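Local coordinates for 6-phosphogluconate dehydrogenase NAD-binding (Dyadobacter fermentans, PDB 4GBJ), which probably acts as an NAD(P)-dependent oxidoreductase of the family that includes the 6-phosphogluconate and 3-hydroxyisobutyrate dehydrogenases, at residues L83-G88 / E112-H117; D90-S95 / E147-I152; C183-M188 / G283-G288. All coordinates share one frame; numbering follows the deposited sequence.

Contact 1. Residues L83-G88 / E112-H117; sequences LVEKLG and EWYGAH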
ATOM      1  N   LEU B  83     -19.139 -32.838 -17.984  1.00 35.69           N
ATOM      2  CA  LEU B  83     -17.727 -32.927 -17.684  1.00 33.58           C
ATOM      3  C   LEU B  83     -17.525 -33.212 -16.182  1.00 36.44           C
ATOM      4  O   LEU B  83     -16.769 -34.124 -15.834  1.00 35.81           O
ATOM      5  CB  LEU B  83     -16.975 -31.672 -18.124  1.00 32.70           C
ATOM      6  CG  LEU B  83     -15.446 -31.774 -17.927  1.00 37.14           C
ATOM      7  CD1 LEU B  83     -14.697 -30.991 -19.001  1.00 40.20           C
ATOM      8  CD2 LEU B  83     -15.008 -31.240 -16.565  1.00 36.57           C
ATOM      9  N   VAL B  84     -18.243 -32.490 -15.313  1.00 32.16           N
ATOM     10  CA  VAL B  84     -18.188 -32.669 -13.849  1.00 30.60           C
ATOM     11  C   VAL B  84     -18.672 -34.110 -13.477  1.00 36.13           C
ATOM     12  O   VAL B  84     -18.157 -34.757 -12.559  1.00 36.06           O
ATOM     13  CB  VAL B  84     -19.056 -31.579 -13.142  1.00 33.88           C
ATOM     14  CG1 VAL B  84     -19.093 -31.771 -11.634  1.00 32.95           C
ATOM     15  CG2 VAL B  84     -18.563 -30.168 -13.468  1.00 32.45           C
ATOM     16  N   GLU B  85     -19.668 -34.580 -14.166  1.00 35.90           N
ATOM     17  CA  GLU B  85     -20.165 -35.936 -13.957  1.00 36.93           C
ATOM     18  C   GLU B  85     -19.080 -36.968 -14.297  1.00 40.83           C
ATOM     19  O   GLU B  85     -18.944 -37.963 -13.569  1.00 39.92           O
ATOM     20  CB  GLU B  85     -21.402 -36.184 -14.796  1.00 39.33           C
ATOM     21  CG  GLU B  85     -21.857 -37.625 -14.674  1.00 41.07           C
ATOM     22  CD  GLU B  85     -23.223 -37.953 -15.240  1.00 61.56           C
ATOM     23  OE1 GLU B  85     -23.666 -37.293 -16.209  1.00 51.29           O
ATOM     24  OE2 GLU B  85     -23.825 -38.924 -14.738  1.00 54.10           O
ATOM     25  N   LYS B  86     -18.286 -36.732 -15.362  1.00 35.08           N
ATOM     26  CA  LYS B  86     -17.212 -37.672 -15.663  1.00 35.11           C
ATOM     27  C   LYS B  86     -16.174 -37.623 -14.528  1.00 36.63           C
ATOM     28  O   LYS B  86     -15.785 -38.662 -14.052  1.00 38.26           O
ATOM     29  CB  LYS B  86     -16.577 -37.384 -17.002  1.00 37.48           C
ATOM     30  CG  LYS B  86     -15.647 -38.491 -17.438  1.00 42.34           C
ATOM     31  CD  LYS B  86     -15.135 -38.228 -18.803  1.00 48.60           C
ATOM     32  CE  LYS B  86     -14.208 -39.310 -19.259  1.00 46.13           C
ATOM     33  NZ  LYS B  86     -13.625 -38.978 -20.576  1.00 51.97           N
ATOM     34  N   LEU B  87     -15.784 -36.434 -14.060  1.00 31.78           N
ATOM     35  CA  LEU B  87     -14.870 -36.268 -12.890  1.00 31.03           C
ATOM     36  C   LEU B  87     -15.377 -37.120 -11.693  1.00 35.65           C
ATOM     37  O   LEU B  87     -14.591 -37.788 -11.042  1.00 36.39           O
ATOM     38  CB  LEU B  87     -14.771 -34.794 -12.502  1.00 29.33           C
ATOM     39  CG  LEU B  87     -13.834 -34.469 -11.358  1.00 33.17           C
ATOM     40  CD1 LEU B  87     -12.414 -34.977 -11.635  1.00 33.44           C
ATOM     41  CD2 LEU B  87     -13.848 -32.993 -11.073  1.00 33.06           C
ATOM     42  N   GLY B  88     -16.678 -37.082 -11.451  1.00 33.19           N
ATOM     43  CA  GLY B  88     -17.397 -38.000 -10.571  1.00 35.38           C
ATOM     44  C   GLY B  88     -16.935 -38.158  -9.139  1.00 40.79           C
ATOM     45  O   GLY B  88     -16.279 -37.280  -8.582  1.00 37.89           O
ATOM     46  N   GLU B 112     -20.574 -31.426  -6.099  1.00 34.20           N
ATOM     47  CA  GLU B 112     -21.144 -32.293  -5.042  1.00 35.50           C
ATOM     48  C   GLU B 112     -22.325 -33.145  -5.499  1.00 42.44           C
ATOM     49  O   GLU B 112     -22.603 -34.149  -4.848  1.00 43.20           O
ATOM     50  CB  GLU B 112     -21.593 -31.465  -3.825  1.00 36.93           C
ATOM     51  CG  GLU B 112     -20.441 -30.803  -3.075  1.00 44.19           C
ATOM     52  CD  GLU B 112     -19.295 -31.681  -2.577  1.00 72.82           C
ATOM     53  OE1 GLU B 112     -18.191 -31.128  -2.342  1.00 65.71           O
ATOM     54  OE2 GLU B 112     -19.496 -32.909  -2.402  1.00 63.65           O
ATOM     55  N   TRP B 113     -23.017 -32.778  -6.593  1.00 38.64           N
ATOM     56  CA  TRP B 113     -24.107 -33.608  -7.110  1.00 39.50           C
ATOM     57  C   TRP B 113     -23.597 -34.959  -7.555  1.00 42.70           C
ATOM     58  O   TRP B 113     -24.325 -35.952  -7.474  1.00 43.05           O
ATOM     59  CB  TRP B 113     -24.786 -32.966  -8.326  1.00 37.93           C
ATOM     60  CG  TRP B 113     -25.401 -31.616  -8.144  1.00 38.42           C
ATOM     61  CD1 TRP B 113     -25.678 -30.967  -6.974  1.00 42.16           C
ATOM     62  CD2 TRP B 113     -25.958 -30.821  -9.183  1.00 37.78           C
ATOM     63  NE1 TRP B 113     -26.191 -29.719  -7.244  1.00 41.98           N
ATOM     64  CE2 TRP B 113     -26.428 -29.624  -8.591  1.00 42.68           C
ATOM     65  CE3 TRP B 113     -26.049 -30.975 -10.572  1.00 38.72           C
ATOM     66  CZ2 TRP B 113     -26.980 -28.586  -9.345  1.00 41.05           C
ATOM     67  CZ3 TRP B 113     -26.607 -29.949 -11.320  1.00 40.57           C
ATOM     68  CH2 TRP B 113     -27.055 -28.763 -10.710  1.00 41.27           C
ATOM     69  N   TYR B 114     -22.356 -34.973  -8.101  1.00 37.40           N
ATOM     70  CA  TYR B 114     -21.697 -36.190  -8.604  1.00 37.36           C
ATOM     71  C   TYR B 114     -20.646 -36.764  -7.636  1.00 42.67           C
ATOM     72  O   TYR B 114     -19.895 -37.646  -8.033  1.00 42.25           O
ATOM     73  CB  TYR B 114     -21.032 -35.834  -9.945  1.00 37.52           C
ATOM     74  CG  TYR B 114     -22.079 -35.353 -10.921  1.00 37.73           C
ATOM     75  CD1 TYR B 114     -23.077 -36.212 -11.374  1.00 40.27           C
ATOM     76  CD2 TYR B 114     -22.163 -34.016 -11.280  1.00 35.37           C
ATOM     77  CE1 TYR B 114     -24.140 -35.746 -12.135  1.00 40.04           C
ATOM     78  CE2 TYR B 114     -23.159 -33.560 -12.134  1.00 37.37           C
ATOM     79  CZ  TYR B 114     -24.166 -34.424 -12.539  1.00 44.22           C
ATOM     80  OH  TYR B 114     -25.192 -34.010 -13.350  1.00 46.72           O
ATOM     81  N   GLY B 115     -20.596 -36.288  -6.392  1.00 40.36           N
ATOM     82  CA  GLY B 115     -19.625 -36.785  -5.415  1.00 40.80           C
ATOM     83  C   GLY B 115     -18.207 -36.264  -5.631  1.00 40.56           C
ATOM     84  O   GLY B 115     -17.265 -36.804  -5.052  1.00 41.03           O
ATOM     85  N   ALA B 116     -18.036 -35.218  -6.456  1.00 35.85           N
ATOM     86  CA  ALA B 116     -16.735 -34.597  -6.730  1.00 34.56           C
ATOM     87  C   ALA B 116     -16.551 -33.383  -5.812  1.00 39.55           C
ATOM     88  O   ALA B 116     -17.521 -32.919  -5.204  1.00 41.02           O
ATOM     89  CB  ALA B 116     -16.647 -34.179  -8.194  1.00 34.07           C
ATOM     90  N   HIS B 117     -15.338 -32.838  -5.736  1.00 33.49           N
ATOM     91  CA  HIS B 117     -15.062 -31.703  -4.862  1.00 30.46           C
ATOM     92  C   HIS B 117     -14.407 -30.573  -5.631  1.00 33.49           C
ATOM     93  O   HIS B 117     -13.406 -30.770  -6.313  1.00 31.25           O
ATOM     94  CB  HIS B 117     -14.151 -32.108  -3.689  1.00 32.44           C
ATOM     95  CG  HIS B 117     -14.597 -33.327  -2.946  1.00 38.21           C
ATOM     96  ND1 HIS B 117     -15.618 -33.263  -2.039  1.00 41.39           N
ATOM     97  CD2 HIS B 117     -14.093 -34.586  -2.951  1.00 42.25           C
ATOM     98  CE1 HIS B 117     -15.735 -34.479  -1.528  1.00 43.50           C
ATOM     99  NE2 HIS B 117     -14.878 -35.324  -2.097  1.00 44.28           N
TER

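Contact 2. Residues D90-S95 / E147-I152; sequences DGVHVS and ERIKPI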
ATOM      1  N   ASP B  90     -15.310 -38.757  -5.691  1.00 42.71           N
ATOM      2  CA  ASP B  90     -13.975 -38.525  -5.133  1.00 41.56           C
ATOM      3  C   ASP B  90     -13.052 -37.717  -6.084  1.00 41.78           C
ATOM      4  O   ASP B  90     -11.896 -37.502  -5.738  1.00 40.75           O
ATOM      5  CB  ASP B  90     -13.291 -39.855  -4.720  1.00 44.45           C
ATOM      6  CG  ASP B  90     -14.099 -40.658  -3.721  1.00 62.08           C
ATOM      7  OD1 ASP B  90     -14.800 -40.035  -2.892  1.00 62.93           O
ATOM      8  OD2 ASP B  90     -13.994 -41.925  -3.737  1.00 72.62           O
ATOM      9  N   GLY B  91     -13.561 -37.256  -7.225  1.00 37.21           N
ATOM     10  CA  GLY B  91     -12.785 -36.449  -8.149  1.00 35.10           C
ATOM     11  C   GLY B  91     -12.565 -35.086  -7.520  1.00 36.36           C
ATOM     12  O   GLY B  91     -13.362 -34.653  -6.680  1.00 36.55           O
ATOM     13  N   VAL B  92     -11.437 -34.457  -7.815  1.00 32.26           N
ATOM     14  CA  VAL B  92     -11.098 -33.155  -7.227  1.00 30.47           C
ATOM     15  C   VAL B  92     -10.728 -32.165  -8.332  1.00 32.75           C
ATOM     16  O   VAL B  92      -9.885 -32.483  -9.165  1.00 31.48           O
ATOM     17  CB  VAL B  92      -9.948 -33.265  -6.190  1.00 35.13           C
ATOM     18  CG1 VAL B  92      -9.580 -31.891  -5.632  1.00 33.26           C
ATOM     19  CG2 VAL B  92     -10.323 -34.208  -5.048  1.00 38.46           C
ATOM     20  N   HIS B  93     -11.364 -30.964  -8.329  1.00 28.28           N
ATOM     21  CA  HIS B  93     -11.094 -29.896  -9.272  1.00 25.78           C
ATOM     22  C   HIS B  93     -10.435 -28.740  -8.521  1.00 27.80           C
ATOM     23  O   HIS B  93     -11.035 -28.202  -7.603  1.00 28.59           O
ATOM     24  CB  HIS B  93     -12.400 -29.434  -9.949  1.00 26.39           C
ATOM     25  CG  HIS B  93     -12.259 -28.200 -10.814  1.00 27.78           C
ATOM     26  ND1 HIS B  93     -13.376 -27.501 -11.256  1.00 28.91           N
ATOM     27  CD2 HIS B  93     -11.149 -27.618 -11.348  1.00 27.68           C
ATOM     28  CE1 HIS B  93     -12.909 -26.477 -11.957  1.00 26.81           C
ATOM     29  NE2 HIS B  93     -11.570 -26.521 -12.055  1.00 26.61           N
ATOM     30  N   VAL B  94      -9.191 -28.432  -8.852  1.00 27.22           N
ATOM     31  CA  VAL B  94      -8.417 -27.310  -8.302  1.00 27.71           C
ATOM     32  C   VAL B  94      -8.593 -26.160  -9.286  1.00 28.99           C
ATOM     33  O   VAL B  94      -8.038 -26.146 -10.380  1.00 28.72           O
ATOM     34  CB  VAL B  94      -6.939 -27.683  -8.069  1.00 30.92           C
ATOM     35  CG1 VAL B  94      -6.212 -26.563  -7.326  1.00 29.08           C
ATOM     36  CG2 VAL B  94      -6.837 -28.982  -7.288  1.00 31.12           C
ATOM     37  N   SER B  95      -9.407 -25.220  -8.898  1.00 24.86           N
ATOM     38  CA  SER B  95      -9.864 -24.149  -9.752  1.00 22.99           C
ATOM     39  C   SER B  95      -9.060 -22.893  -9.423  1.00 25.44           C
ATOM     40  O   SER B  95      -9.265 -22.239  -8.400  1.00 25.21           O
ATOM     41  CB  SER B  95     -11.364 -23.980  -9.531  1.00 24.73           C
ATOM     42  OG  SER B  95     -11.933 -22.945 -10.320  1.00 28.89           O
ATOM     43  N   GLU B 147      -6.432 -31.539   1.317  1.00 37.74           N
ATOM     44  CA  GLU B 147      -5.344 -32.361   1.823  1.00 39.89           C
ATOM     45  C   GLU B 147      -4.734 -33.201   0.678  1.00 43.47           C
ATOM     46  O   GLU B 147      -3.527 -33.378   0.612  1.00 41.25           O
ATOM     47  CB  GLU B 147      -5.838 -33.259   2.983  1.00 43.38           C
ATOM     48  CG  GLU B 147      -4.704 -33.904   3.770  1.00 63.90           C
ATOM     49  CD  GLU B 147      -5.016 -35.202   4.506  1.00 93.05           C
ATOM     50  OE1 GLU B 147      -6.211 -35.569   4.615  1.00 72.74           O
ATOM     51  OE2 GLU B 147      -4.052 -35.868   4.951  1.00 97.31           O
ATOM     52  N   ARG B 148      -5.554 -33.664  -0.246  1.00 41.11           N
ATOM     53  CA  ARG B 148      -5.062 -34.446  -1.388  1.00 40.74           C
ATOM     54  C   ARG B 148      -4.212 -33.607  -2.376  1.00 43.25           C
ATOM     55  O   ARG B 148      -3.284 -34.124  -2.964  1.00 43.91           O
ATOM     56  CB  ARG B 148      -6.270 -35.019  -2.159  1.00 36.44           C
ATOM     57  CG  ARG B 148      -5.885 -35.915  -3.315  1.00 40.62           C
ATOM     58  CD  ARG B 148      -7.126 -36.467  -3.980  1.00 39.25           C
ATOM     59  NE  ARG B 148      -6.792 -37.312  -5.121  1.00 43.11           N
ATOM     60  CZ  ARG B 148      -7.684 -37.829  -5.956  1.00 55.35           C
ATOM     61  NH1 ARG B 148      -8.977 -37.584  -5.791  1.00 37.24           N
ATOM     62  NH2 ARG B 148      -7.289 -38.610  -6.961  1.00 46.90           N
ATOM     63  N   ILE B 149      -4.555 -32.347  -2.598  1.00 37.46           N
ATOM     64  CA  ILE B 149      -3.867 -31.542  -3.624  1.00 35.58           C
ATOM     65  C   ILE B 149      -2.827 -30.608  -3.030  1.00 39.96           C
ATOM     66  O   ILE B 149      -1.985 -30.118  -3.785  1.00 38.41           O
ATOM     67  CB  ILE B 149      -4.887 -30.778  -4.537  1.00 35.69           C
ATOM     68  CG1 ILE B 149      -5.742 -29.725  -3.776  1.00 32.47           C
ATOM     69  CG2 ILE B 149      -5.818 -31.819  -5.215  1.00 36.97           C
ATOM     70  CD1 ILE B 149      -5.130 -28.281  -3.695  1.00 30.22           C
ATOM     71  N   LYS B 150      -2.821 -30.393  -1.704  1.00 38.80           N
ATOM     72  CA  LYS B 150      -1.825 -29.504  -1.094  1.00 38.91           C
ATOM     73  C   LYS B 150      -0.405 -29.917  -1.440  1.00 42.47           C
ATOM     74  O   LYS B 150       0.390 -29.051  -1.785  1.00 41.62           O
ATOM     75  CB  LYS B 150      -1.975 -29.406   0.434  1.00 42.60           C
ATOM     76  CG  LYS B 150      -0.926 -28.504   1.060  1.00 45.28           C
ATOM     77  CD  LYS B 150      -1.308 -28.048   2.437  1.00 54.29           C
ATOM     78  CE  LYS B 150      -0.176 -27.286   3.111  1.00 53.14           C
ATOM     79  NZ  LYS B 150      -0.494 -26.996   4.530  1.00 71.87           N
ATOM     80  N   PRO B 151      -0.051 -31.213  -1.396  1.00 41.35           N
ATOM     81  CA  PRO B 151       1.332 -31.605  -1.755  1.00 42.76           C
ATOM     82  C   PRO B 151       1.663 -31.328  -3.222  1.00 43.42           C
ATOM     83  O   PRO B 151       2.819 -31.117  -3.540  1.00 40.86           O
ATOM     84  CB  PRO B 151       1.385 -33.099  -1.444  1.00 46.12           C
ATOM     85  CG  PRO B 151       0.129 -33.436  -0.745  1.00 49.75           C
ATOM     86  CD  PRO B 151      -0.864 -32.395  -1.038  1.00 43.79           C
ATOM     87  N   ILE B 152       0.647 -31.294  -4.114  1.00 40.32           N
ATOM     88  CA  ILE B 152       0.896 -30.993  -5.518  1.00 39.38           C
ATOM     89  C   ILE B 152       1.208 -29.482  -5.680  1.00 40.97           C
ATOM     90  O   ILE B 152       2.184 -29.138  -6.320  1.00 38.30           O
ATOM     91  CB  ILE B 152      -0.272 -31.422  -6.430  1.00 40.32           C
ATOM     92  CG1 ILE B 152      -0.630 -32.940  -6.238  1.00 43.04           C
ATOM     93  CG2 ILE B 152       0.107 -31.166  -7.913  1.00 40.31           C
ATOM     94  CD1 ILE B 152      -1.970 -33.320  -6.777  1.00 46.10           C
TER

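Contact 3. Residues C183-M188 / G283-G288; sequences CSLEMM and GALALG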
ATOM      1  N   CYS B 183      -5.688  -0.053  -5.322  1.00 16.88           N
ATOM      2  CA  CYS B 183      -5.621   1.105  -4.410  1.00 17.26           C
ATOM      3  C   CYS B 183      -4.200   1.656  -4.309  1.00 19.59           C
ATOM      4  O   CYS B 183      -4.022   2.857  -4.206  1.00 18.98           O
ATOM      5  CB  CYS B 183      -6.133   0.747  -3.023  1.00 18.17           C
ATOM      6  SG  CYS B 183      -7.893   0.431  -2.943  1.00 23.01           S
ATOM      7  N   SER B 184      -3.209   0.787  -4.303  1.00 17.37           N
ATOM      8  CA  SER B 184      -1.791   1.200  -4.211  1.00 17.99           C
ATOM      9  C   SER B 184      -1.425   1.989  -5.422  1.00 20.93           C
ATOM     10  O   SER B 184      -0.772   3.015  -5.313  1.00 22.71           O
ATOM     11  CB  SER B 184      -0.894  -0.028  -4.032  1.00 19.20           C
ATOM     12  OG  SER B 184      -1.358  -0.712  -2.874  1.00 22.53           O
ATOM     13  N   LEU B 185      -1.861   1.528  -6.597  1.00 19.46           N
ATOM     14  CA  LEU B 185      -1.640   2.270  -7.831  1.00 19.06           C
ATOM     15  C   LEU B 185      -2.290   3.655  -7.801  1.00 20.60           C
ATOM     16  O   LEU B 185      -1.687   4.641  -8.207  1.00 18.89           O
ATOM     17  CB  LEU B 185      -2.218   1.512  -9.014  1.00 18.45           C
ATOM     18  CG  LEU B 185      -1.346   0.329  -9.516  1.00 24.46           C
ATOM     19  CD1 LEU B 185      -2.226  -0.656 -10.331  1.00 25.85           C
ATOM     20  CD2 LEU B 185      -0.194   0.832 -10.345  1.00 28.73           C
ATOM     21  N   GLU B 186      -3.538   3.712  -7.343  1.00 15.48           N
ATOM     22  CA  GLU B 186      -4.263   4.961  -7.289  1.00 15.62           C
ATOM     23  C   GLU B 186      -3.630   5.946  -6.284  1.00 20.70           C
ATOM     24  O   GLU B 186      -3.488   7.116  -6.615  1.00 24.37           O
ATOM     25  CB  GLU B 186      -5.751   4.707  -6.964  1.00 16.86           C
ATOM     26  CG  GLU B 186      -6.520   5.971  -6.670  1.00 16.97           C
ATOM     27  CD  GLU B 186      -6.657   6.925  -7.821  1.00 33.13           C
ATOM     28  OE1 GLU B 186      -6.989   8.099  -7.557  1.00 27.42           O
ATOM     29  OE2 GLU B 186      -6.604   6.473  -8.988  1.00 23.46           O
HETATM   30  N   MSE B 187      -3.294   5.524  -5.070  1.00 18.20           N
HETATM   31  CA  MSE B 187      -2.760   6.472  -4.088  1.00 16.56           C
HETATM   32  C   MSE B 187      -1.388   7.010  -4.566  1.00 20.69           C
HETATM   33  O   MSE B 187      -1.078   8.164  -4.326  1.00 20.17           O
HETATM   34  CB  MSE B 187      -2.667   5.863  -2.684  1.00 16.22           C
HETATM   35  CG  MSE B 187      -1.565   4.749  -2.530  1.00 18.81           C
HETATM   36 SE   MSE B 187      -1.535   4.021  -0.729  0.72 19.29          SE
HETATM   37  CE  MSE B 187      -2.956   2.756  -0.768  1.00 22.96           C
HETATM   38  N   MSE B 188      -0.588   6.178  -5.263  1.00 19.13           N
HETATM   39  CA  MSE B 188       0.681   6.632  -5.848  1.00 16.59           C
HETATM   40  C   MSE B 188       0.431   7.628  -7.013  1.00 22.93           C
HETATM   41  O   MSE B 188       1.111   8.646  -7.096  1.00 23.92           O
HETATM   42  CB  MSE B 188       1.538   5.469  -6.306  1.00 17.47           C
HETATM   43  CG  MSE B 188       2.199   4.799  -5.137  1.00 21.61           C
HETATM   44 SE   MSE B 188       3.485   3.414  -5.534  0.72 21.26          SE
HETATM   45  CE  MSE B 188       2.429   1.996  -6.234  1.00 20.67           C
ATOM     46  N   GLY B 283      -2.049  -0.991 -14.836  1.00 20.66           N
ATOM     47  CA  GLY B 283      -1.421   0.052 -14.039  1.00 20.16           C
ATOM     48  C   GLY B 283      -1.772   1.455 -14.495  1.00 24.42           C
ATOM     49  O   GLY B 283      -1.693   2.407 -13.712  1.00 22.80           O
ATOM     50  N   ALA B 284      -2.166   1.615 -15.787  1.00 24.37           N
ATOM     51  CA  ALA B 284      -2.531   2.925 -16.328  1.00 23.45           C
ATOM     52  C   ALA B 284      -3.756   3.508 -15.672  1.00 22.99           C
ATOM     53  O   ALA B 284      -4.070   4.648 -15.945  1.00 21.57           O
ATOM     54  CB  ALA B 284      -2.735   2.828 -17.839  1.00 25.25           C
ATOM     55  N   LEU B 285      -4.423   2.808 -14.725  1.00 22.60           N
ATOM     56  CA  LEU B 285      -5.514   3.437 -13.973  1.00 22.89           C
ATOM     57  C   LEU B 285      -4.940   4.695 -13.268  1.00 24.34           C
ATOM     58  O   LEU B 285      -5.665   5.687 -13.043  1.00 23.22           O
ATOM     59  CB  LEU B 285      -6.156   2.457 -12.957  1.00 22.52           C
ATOM     60  CG  LEU B 285      -5.313   2.121 -11.712  1.00 26.67           C
ATOM     61  CD1 LEU B 285      -5.533   3.111 -10.578  1.00 26.64           C
ATOM     62  CD2 LEU B 285      -5.594   0.707 -11.239  1.00 26.20           C
ATOM     63  N   ALA B 286      -3.629   4.644 -12.910  1.00 20.42           N
ATOM     64  CA  ALA B 286      -2.947   5.738 -12.215  1.00 21.88           C
ATOM     65  C   ALA B 286      -2.832   7.042 -13.050  1.00 26.98           C
ATOM     66  O   ALA B 286      -2.565   8.098 -12.458  1.00 25.46           O
ATOM     67  CB  ALA B 286      -1.572   5.293 -11.742  1.00 23.11           C
ATOM     68  N   LEU B 287      -3.047   6.975 -14.395  1.00 22.82           N
ATOM     69  CA  LEU B 287      -3.082   8.147 -15.264  1.00 23.32           C
ATOM     70  C   LEU B 287      -4.251   9.032 -15.006  1.00 26.38           C
ATOM     71  O   LEU B 287      -4.170  10.192 -15.385  1.00 24.39           O
ATOM     72  CB  LEU B 287      -3.081   7.789 -16.768  1.00 24.01           C
ATOM     73  CG  LEU B 287      -1.755   7.448 -17.372  1.00 30.18           C
ATOM     74  CD1 LEU B 287      -1.910   7.102 -18.841  1.00 30.94           C
ATOM     75  CD2 LEU B 287      -0.770   8.647 -17.271  1.00 32.61           C
ATOM     76  N   GLY B 288      -5.333   8.540 -14.394  1.00 25.07           N
ATOM     77  CA  GLY B 288      -6.492   9.401 -14.112  1.00 23.21           C
ATOM     78  C   GLY B 288      -6.160  10.609 -13.251  1.00 22.19           C
ATOM     79  O   GLY B 288      -6.704  11.694 -13.446  1.00 23.22           O
TER
HETATM   80  O   HOH W   1      -5.448   7.733 -10.982  1.00 29.40           O

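Contact 1. Residues L83-G88 / E112-H117
G88 and Y114 bring the two backbones nearest each other, their CA atoms 5.1 Å apart, where the end of helix 81-87 meets the turn that follows helix 101-113. G88 leaves the helix with positive phi, a shape that favours glycine. Its C atom lies 3.2 Å from Y114 O, and its CA-H points loosely at the same oxygen in a CA-H...O contact. The Y114 ring carries most of the side-chain contact: with CG anti to the carbonyl carbon and beside the backbone N (chi1 -60°), it starts out toward the flank of helix 81-87. E85 CB stands over the centre of the ring, 3.8 Å from the centroid and 9° off the normal, a CH-pi contact. E85 CA covers the same face, 3.6 Å from Y114 CG. The extended E85 chain continues past CD1 and CE1 of Y114, its carboxylate plane tilted 26° from the ring. V84 CG1 comes in obliquely, 3.8 Å from Y114 CD2, while W113 CB lies over the opposite face near the rim. An alanine in place of Y114 would probably leave the E85 methylenes and V84 CG1 without their aromatic partner and open a gap between the helix ends. Beyond the ring, A116 CB presses on G88 O at 3.1 Å and meets L87 CD2 more loosely at 4.2 Å. The turn that presents Y114 and A116 is a Schellman motif with G115 as its C-prime residue, A116 N returning to H111 O. The contact is thus mainly apolar and CH-pi in kind, the aliphatic part of E85 lying over the ring and V84, L87 and A116 adding to it, with a CA-H...O contact at G88.

Contact 2. Residues D90-S95 / E147-I152
I149 sets its aliphatic branches on V92 and V94, joining helix 143-153 to one face of strand 92-95 in the sheet of the Rossmann-type nucleotide-binding domain. Strand and helix axes approach to 9.8 Å at a crossing angle of -51°. The tight part is the buried valine-isoleucine cluster: I149 CG2 touches V94 CG2 at 3.7 Å and V92 CG1 at 3.8 Å. V94 and I149 reach toward each other tip to tip, and I149 CG1, lying between its backbone N and carbonyl carbon (chi1 64°), also rests on V94 CG2. H93 points to the other side of the sheet, where it bonds to S67 and H111.

Toward the solvent, near the start of the strand, the contact thins to one long side chain. R148 runs out extended and slides past V92 in the opposite direction, NH1 3.7 Å from V92 CG2. Its NH2 is hydrogen-bonded to G62 O, which helps to hold the guanidinium beside the strand. The D90 carboxylate turns away, with OD2 6.9 Å from R148 NH1. D90 O, by contrast, lies at the guanidinium edge and in its plane, 2.9 Å from NH1.

Contact 3. Residues C183-M188 / G283-G288
L185 and L285 cross at about a right angle, with L185 CD1 3.7 Å from L285 CD2. The same L185 methyl rests against the glycine backbone, 3.9 Å from G283 CA. L285 CG sits between the backbone N and the carbonyl carbon, the crowded position (chi1 72°), and its two methyls part: CD2 goes to L185, while CD1 lies 3.8 Å from E186 N and also faces E186 OE2. One residue on, A286 CB packs 3.6 Å from L185 O. The polar link runs through a water that donates to both sides, to E186 OE2 at 2.6 Å and to L285 O at 2.9 Å. E186 brings its carboxylate round by a bend at chi2 (65°). All this happens in the helical C-terminal domain of the family, where the 3-10 segment 283-286 lies against the long helix 169-197. The segment is held in shape by its own backbone bond from A286 N to G283 O (3.1 Å), and D281 receives the N-H of G283. Farther out, E186 OE1 forms a salt bridge with R268, which probably offsets the nearby carboxylate of E190. Y222 and V226 of helix 217-228 pack on L185, and I265 and F269 of helix 260-274 on L285. The second subunit reaches the same helix, F261 of that subunit packing on E186 and its M187, a selenomethionine, on C183.

In the fold
Contacts 1 and 2 are neighbours in the NAD-binding domain, their centres 13 Å apart. They touch through two probable hydrogen bonds, G115 O to D90 N and H117 N to G91 O, both 2.8 Å, so the turn of contact 1 runs directly into the sheet that contact 2 backs with a helix. Contact 3 belongs to the C-terminal domain on the other side of the chain's centre, about 42 Å from contact 1 and 37 Å from contact 2, centre to centre. The sodium ion, bound at E154 and V157, is about 13 Å from the I149 side chain. The predicted active-site residue K174 shares helix 169-197 with contact 3, although none of the contacts forms that site.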